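Side-chain contacts in VP1 (Merkel cell polyomavirus, PDB 4FMH), which forms, as jelly-roll pentamers, the icosahedral capsid of Merkel cell polyomavirus and binds sialylated glycans, consistent with a role in attachment to host cells: residues B[148-151]-B[152-155]; B[163-166]-B[167-170]; B[176-179]-B[180-184]. All blocks are in the same frame, centred on the assembly; numbering follows the deposited sequence.

Interaction 1: residues B[148-151]-B[152-155]; sequences VLDY and QTQY
T153 grips the carbonyl of D150 twice, and with that pair of hydrogen bonds closes a type I beta turn running from D150 to T153. The hydroxyl donates from T153 OG1 to D150 O at 2.8 Å; the longer turn bond from T153 N to D150 O, 3.2 Å, arrives on the same face of the carbonyl. D150 answers with its side chain. With CG anti to the backbone N (chi1 179°), D150 OD1 accepts from Q152 N at 2.9 Å, met from above the carboxylate plane, while OD2 bonds a glycerol that probably comes from the crystallisation liquor. Within the turn Q152 lies over one face of the Y151 ring: its CG stands 3.6 Å from the centroid as a CH-pi contact, and its extended chain carries Q152 NE2 to Y151 OH at 3.3 Å. That phenol also bonds N44 of the second subunit. Farther along, V148 and Y155 run alongside in opposing directions, V148 CG1 obliquely placed 3.8 Å from Y155 OH. One water joins D150 N, T153 OG1 and Y155 OH, and E198 supplies a protein partner for the last. Three bonds thus hold the turn from within, the aspartate pinning an N-H inside the bend and the threonine securing its exit, while both phenols also look outside it, Y151 to the second subunit and Y155 to E198.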
# COMPACT_ATOMS: atom_id res chain seq x y z
N VAL B 148 10.17 -27.11 2.89
CA VAL B 148 10.52 -26.92 1.49
C VAL B 148 9.31 -27.02 0.55
O VAL B 148 8.33 -27.70 0.86
CB VAL B 148 11.62 -27.90 1.02
CG1 VAL B 148 12.93 -27.62 1.77
CG2 VAL B 148 11.17 -29.35 1.22
N LEU B 149 9.42 -26.34 -0.59
CA LEU B 149 8.43 -26.43 -1.65
C LEU B 149 8.25 -27.87 -2.13
O LEU B 149 7.13 -28.34 -2.29
CB LEU B 149 8.86 -25.53 -2.82
CG LEU B 149 7.82 -25.25 -3.92
CD1 LEU B 149 6.77 -24.26 -3.44
CD2 LEU B 149 8.51 -24.71 -5.16
N ASP B 150 9.36 -28.58 -2.32
CA ASP B 150 9.32 -29.93 -2.88
C ASP B 150 10.26 -30.85 -2.11
O ASP B 150 11.48 -30.68 -2.15
CB ASP B 150 9.69 -29.86 -4.38
CG ASP B 150 9.70 -31.23 -5.07
OD1 ASP B 150 9.36 -32.26 -4.43
OD2 ASP B 150 10.05 -31.25 -6.27
N TYR B 151 9.68 -31.84 -1.41
CA TYR B 151 10.47 -32.75 -0.57
C TYR B 151 11.43 -33.63 -1.38
O TYR B 151 12.39 -34.17 -0.83
CB TYR B 151 9.57 -33.62 0.32
CG TYR B 151 9.17 -34.94 -0.29
CD1 TYR B 151 9.92 -36.10 -0.06
CD2 TYR B 151 8.05 -35.03 -1.13
CE1 TYR B 151 9.56 -37.31 -0.63
CE2 TYR B 151 7.69 -36.24 -1.70
CZ TYR B 151 8.44 -37.37 -1.45
OH TYR B 151 8.07 -38.57 -2.02
N GLN B 152 11.15 -33.76 -2.68
CA GLN B 152 11.97 -34.60 -3.55
C GLN B 152 13.23 -33.90 -4.07
O GLN B 152 14.07 -34.54 -4.71
CB GLN B 152 11.14 -35.16 -4.71
CG GLN B 152 10.09 -36.17 -4.27
CD GLN B 152 9.32 -36.80 -5.42
OE1 GLN B 152 9.29 -36.28 -6.54
NE2 GLN B 152 8.69 -37.93 -5.15
N THR B 153 13.37 -32.61 -3.78
CA THR B 153 14.56 -31.85 -4.14
C THR B 153 15.81 -32.50 -3.51
O THR B 153 15.82 -32.84 -2.32
CB THR B 153 14.46 -30.37 -3.68
OG1 THR B 153 13.22 -29.80 -4.12
CG2 THR B 153 15.61 -29.55 -4.24
N GLN B 154 16.85 -32.66 -4.33
CA GLN B 154 18.09 -33.28 -3.88
C GLN B 154 19.15 -32.20 -3.72
O GLN B 154 19.84 -31.85 -4.68
CB GLN B 154 18.56 -34.37 -4.85
CG GLN B 154 17.50 -35.43 -5.12
CD GLN B 154 18.05 -36.68 -5.80
OE1 GLN B 154 19.10 -36.65 -6.45
NE2 GLN B 154 17.33 -37.79 -5.66
N TYR B 155 19.24 -31.66 -2.51
CA TYR B 155 20.21 -30.61 -2.22
C TYR B 155 21.61 -31.21 -2.16
O TYR B 155 21.76 -32.39 -1.83
CB TYR B 155 19.84 -29.89 -0.91
CG TYR B 155 18.55 -29.10 -1.03
CD1 TYR B 155 18.54 -27.84 -1.63
CD2 TYR B 155 17.35 -29.62 -0.56
CE1 TYR B 155 17.35 -27.10 -1.75
CE2 TYR B 155 16.15 -28.89 -0.67
CZ TYR B 155 16.16 -27.64 -1.27
OH TYR B 155 14.98 -26.93 -1.39
O HOH W 1 12.23 -27.26 -2.43
O HOH W 2 14.90 -35.22 -1.32

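Interaction 2: residues B[163-166]-B[167-170]; sequences PITI and ETVL
T165 occupies the N-cap of the short helix 166-170, and the chain coils from there into a single turn whose clearest backbone bond runs from L170 N to I166 O, 2.9 Å long. The start of this helix illustrates how a capping box can be half built. Its reverse half is present: T168, three residues past the cap, accepts the T165 N-H on OG1 at 3.0 Å, and the bond is nearly straight, with an angle of 167° at the hydrogen. T168 owes this to a hydroxyl turned back beside its own backbone N (chi1 -43°), which brings OG1 round to the start of the turn, where it is also bonded to T158 OG1. The forward half is missing, since the T165 hydroxyl caps no helical N-H directly. Instead a water donates to T165 OG1 at 2.7 Å and in turn accepts from E167 N, so the cap acts on the first turn through solvent. A weak, long bond runs from V169 N to T165 O, 3.4 Å.

Apolar groups flank the polar start. I164 crosses T168 at about a right angle, its CG2 lying 4.0 Å from T168 CB and reaching on to V169 CG1. One turn apart, I166 and L170 pack flank to flank. Outside the turn, the I164 carbonyl accepts from the W200 indole, and E167 packs on K173, so the helical turn is joined to strand 200-202 and to the loop that follows the helix. The tightest meeting of apolar side chains in the turn is between methyls, I166 CG2 and L170 CD1, 3.6 Å apart.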
# COMPACT_ATOMS: atom_id res chain seq x y z
N PRO B 163 25.41 -27.08 1.47
CA PRO B 163 24.83 -26.36 2.60
C PRO B 163 24.18 -27.32 3.61
O PRO B 163 24.06 -28.51 3.33
CB PRO B 163 23.75 -25.50 1.94
CG PRO B 163 23.30 -26.31 0.79
CD PRO B 163 24.54 -27.02 0.28
N ILE B 164 23.78 -26.80 4.76
CA ILE B 164 23.03 -27.59 5.73
C ILE B 164 21.54 -27.52 5.39
O ILE B 164 20.96 -26.44 5.35
CB ILE B 164 23.28 -27.12 7.18
CG1 ILE B 164 24.74 -27.39 7.56
CG2 ILE B 164 22.33 -27.82 8.16
CD1 ILE B 164 25.31 -26.41 8.55
N THR B 165 20.94 -28.68 5.13
CA THR B 165 19.51 -28.76 4.82
C THR B 165 18.82 -29.79 5.71
O THR B 165 19.44 -30.30 6.65
CB THR B 165 19.26 -29.06 3.31
OG1 THR B 165 19.82 -30.34 2.97
CG2 THR B 165 19.90 -27.98 2.42
N ILE B 166 17.55 -30.07 5.44
CA ILE B 166 16.75 -30.94 6.30
C ILE B 166 17.33 -32.36 6.40
O ILE B 166 17.41 -32.94 7.49
CB ILE B 166 15.26 -30.96 5.89
CG1 ILE B 166 14.64 -29.56 6.04
CG2 ILE B 166 14.47 -31.98 6.73
CD1 ILE B 166 13.14 -29.48 5.70
N GLU B 167 17.75 -32.91 5.26
CA GLU B 167 18.39 -34.24 5.25
C GLU B 167 19.61 -34.28 6.19
O GLU B 167 19.84 -35.28 6.87
CB GLU B 167 18.77 -34.66 3.82
CG GLU B 167 19.33 -36.09 3.72
CD GLU B 167 19.38 -36.63 2.30
OE1 GLU B 167 18.85 -35.99 1.37
OE2 GLU B 167 19.96 -37.72 2.12
N THR B 168 20.36 -33.18 6.23
CA THR B 168 21.50 -33.05 7.14
C THR B 168 21.11 -33.24 8.61
O THR B 168 21.77 -33.98 9.33
CB THR B 168 22.21 -31.67 6.99
OG1 THR B 168 22.33 -31.34 5.61
CG2 THR B 168 23.60 -31.71 7.65
N VAL B 169 20.04 -32.57 9.05
CA VAL B 169 19.64 -32.64 10.45
C VAL B 169 18.91 -33.93 10.81
O VAL B 169 19.04 -34.43 11.93
CB VAL B 169 18.82 -31.39 10.91
CG1 VAL B 169 19.55 -30.10 10.56
CG2 VAL B 169 17.43 -31.38 10.30
N LEU B 170 18.16 -34.49 9.85
CA LEU B 170 17.42 -35.73 10.08
C LEU B 170 18.29 -36.99 9.99
O LEU B 170 17.95 -38.03 10.57
CB LEU B 170 16.25 -35.85 9.10
CG LEU B 170 15.06 -34.87 9.17
CD1 LEU B 170 14.00 -35.30 8.16
CD2 LEU B 170 14.47 -34.78 10.57
O HOH W 3 17.71 -31.90 2.31

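Interaction 3: residues B[176-179]-B[180-184]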
# COMPACT_ATOMS: atom_id res chain seq x y z
N PRO B 176 7.29 -36.58 2.45
CA PRO B 176 6.31 -35.53 2.13
C PRO B 176 5.96 -34.57 3.28
O PRO B 176 5.60 -33.42 3.03
CB PRO B 176 5.08 -36.33 1.71
CG PRO B 176 5.65 -37.57 1.09
CD PRO B 176 6.84 -37.90 1.98
N LYS B 177 6.10 -35.02 4.53
CA LYS B 177 5.79 -34.17 5.68
C LYS B 177 6.63 -32.89 5.76
O LYS B 177 6.24 -31.93 6.42
CB LYS B 177 5.85 -34.95 7.00
CG LYS B 177 7.25 -35.33 7.46
CD LYS B 177 7.25 -35.84 8.91
CE LYS B 177 6.54 -37.18 9.04
NZ LYS B 177 6.29 -37.53 10.46
N ASN B 178 7.78 -32.90 5.08
CA ASN B 178 8.67 -31.73 5.05
C ASN B 178 8.22 -30.64 4.08
O ASN B 178 8.88 -29.60 3.94
CB ASN B 178 10.11 -32.15 4.76
CG ASN B 178 10.65 -33.05 5.83
OD1 ASN B 178 11.02 -34.19 5.57
ND2 ASN B 178 10.68 -32.55 7.07
N GLN B 179 7.10 -30.90 3.41
CA GLN B 179 6.40 -29.84 2.69
C GLN B 179 5.49 -29.07 3.65
O GLN B 179 5.03 -27.97 3.33
CB GLN B 179 5.64 -30.42 1.48
CG GLN B 179 6.53 -30.59 0.25
CD GLN B 179 5.95 -31.52 -0.81
OE1 GLN B 179 6.69 -32.09 -1.62
NE2 GLN B 179 4.63 -31.67 -0.83
N GLY B 180 5.24 -29.66 4.82
CA GLY B 180 4.54 -28.99 5.92
C GLY B 180 5.48 -28.80 7.09
O GLY B 180 6.70 -28.91 6.94
N LEU B 181 4.93 -28.50 8.26
CA LEU B 181 5.75 -28.33 9.46
C LEU B 181 6.05 -29.69 10.09
O LEU B 181 5.15 -30.35 10.63
CB LEU B 181 5.08 -27.40 10.47
CG LEU B 181 5.98 -26.75 11.54
CD1 LEU B 181 5.23 -25.64 12.26
CD2 LEU B 181 6.52 -27.78 12.56
N ASP B 182 7.32 -30.10 10.01
CA ASP B 182 7.81 -31.30 10.70
C ASP B 182 8.65 -30.83 11.89
O ASP B 182 9.68 -30.19 11.70
CB ASP B 182 8.64 -32.16 9.74
CG ASP B 182 9.39 -33.32 10.43
OD1 ASP B 182 9.10 -33.67 11.60
OD2 ASP B 182 10.28 -33.90 9.78
N PRO B 183 8.20 -31.13 13.12
CA PRO B 183 8.90 -30.67 14.33
C PRO B 183 10.35 -31.17 14.45
O PRO B 183 11.15 -30.57 15.17
CB PRO B 183 8.06 -31.24 15.47
CG PRO B 183 6.74 -31.52 14.87
CD PRO B 183 7.01 -31.92 13.45
N GLN B 184 10.69 -32.24 13.75
CA GLN B 184 12.06 -32.75 13.77
C GLN B 184 13.00 -31.96 12.87
O GLN B 184 14.22 -32.01 13.04
CB GLN B 184 12.10 -34.23 13.40
CG GLN B 184 11.37 -35.13 14.39
CD GLN B 184 11.40 -36.58 13.96
OE1 GLN B 184 12.43 -37.26 14.08
NE2 GLN B 184 10.27 -37.08 13.47
O HOH W 4 4.02 -31.86 7.73
O HOH W 5 9.33 -29.71 7.64
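N178 and D182 run alongside with their ends turned in the same direction, their amide and carboxylate planes turned 38° against each other, while K177 passes slantwise over the aspartate. Between the first two, N178 ND2 donates to D182 OD2 at 3.1 Å. The carboxylate offers the anti lone pair of OD2, away from its other oxygen, and the bond is bent, with an angle of 139° at the hydrogen. The other end of the asparagine amide is also held, because OD1 accepts from T175 N; both ends of the group are therefore fixed, and its flip is settled.

K177 meets the same carboxylate with its aliphatic part. Its CG sits between the backbone N and the carbonyl carbon (chi1 72°), which sends the chain across D182 and sets K177 CD 3.6 Å from D182 CG. The chain then bends at chi3, and K177 NZ stays 4.9 Å from D182 OD1, too far for a salt bridge, although the opposite charges probably still favour each other.

The backbone is drawn together as well: G180 N donates to K177 O at 3.0 Å, at the end of the 3-10 turn 176-179. A water ties N178 ND2, G180 O and D182 N into one network, donating to the glycine oxygen and accepting from the two nitrogens. The Q179 amide is shared, NE2 bonding the carbonyls of N44 and Y46 of the second subunit and OE1 accepting from Y151 N.

On its remaining oxygen D182 turns back to the chain: D182 OD1 accepts from Q184 N at 3.0 Å. An aspartate side chain receiving the N-H two residues on is an Asx turn, and here it lies just before strand 186-189.

How the interactions relate
Each contact is local, and the three follow one another along the chain without nesting or crossing. Interaction 1 bends the loop that leaves strand 142-146; interaction 2 starts the short helix 166-170 farther on; interaction 3 turns the chain toward strand 186-189, which pairs with 142-146. Folding brings them together. Interaction 3 lies against interaction 1 through V148 N to N178 O and Y151 N to Q179 OE1, and against interaction 2 where I166 and L170 pack on N178. Y155 CB meets T165 CG2 between interactions 1 and 2. Interactions 1 and 3 also face N44 and Y48 of the second subunit, close in sequence to W45 and Y50, which belong to the glycan pocket.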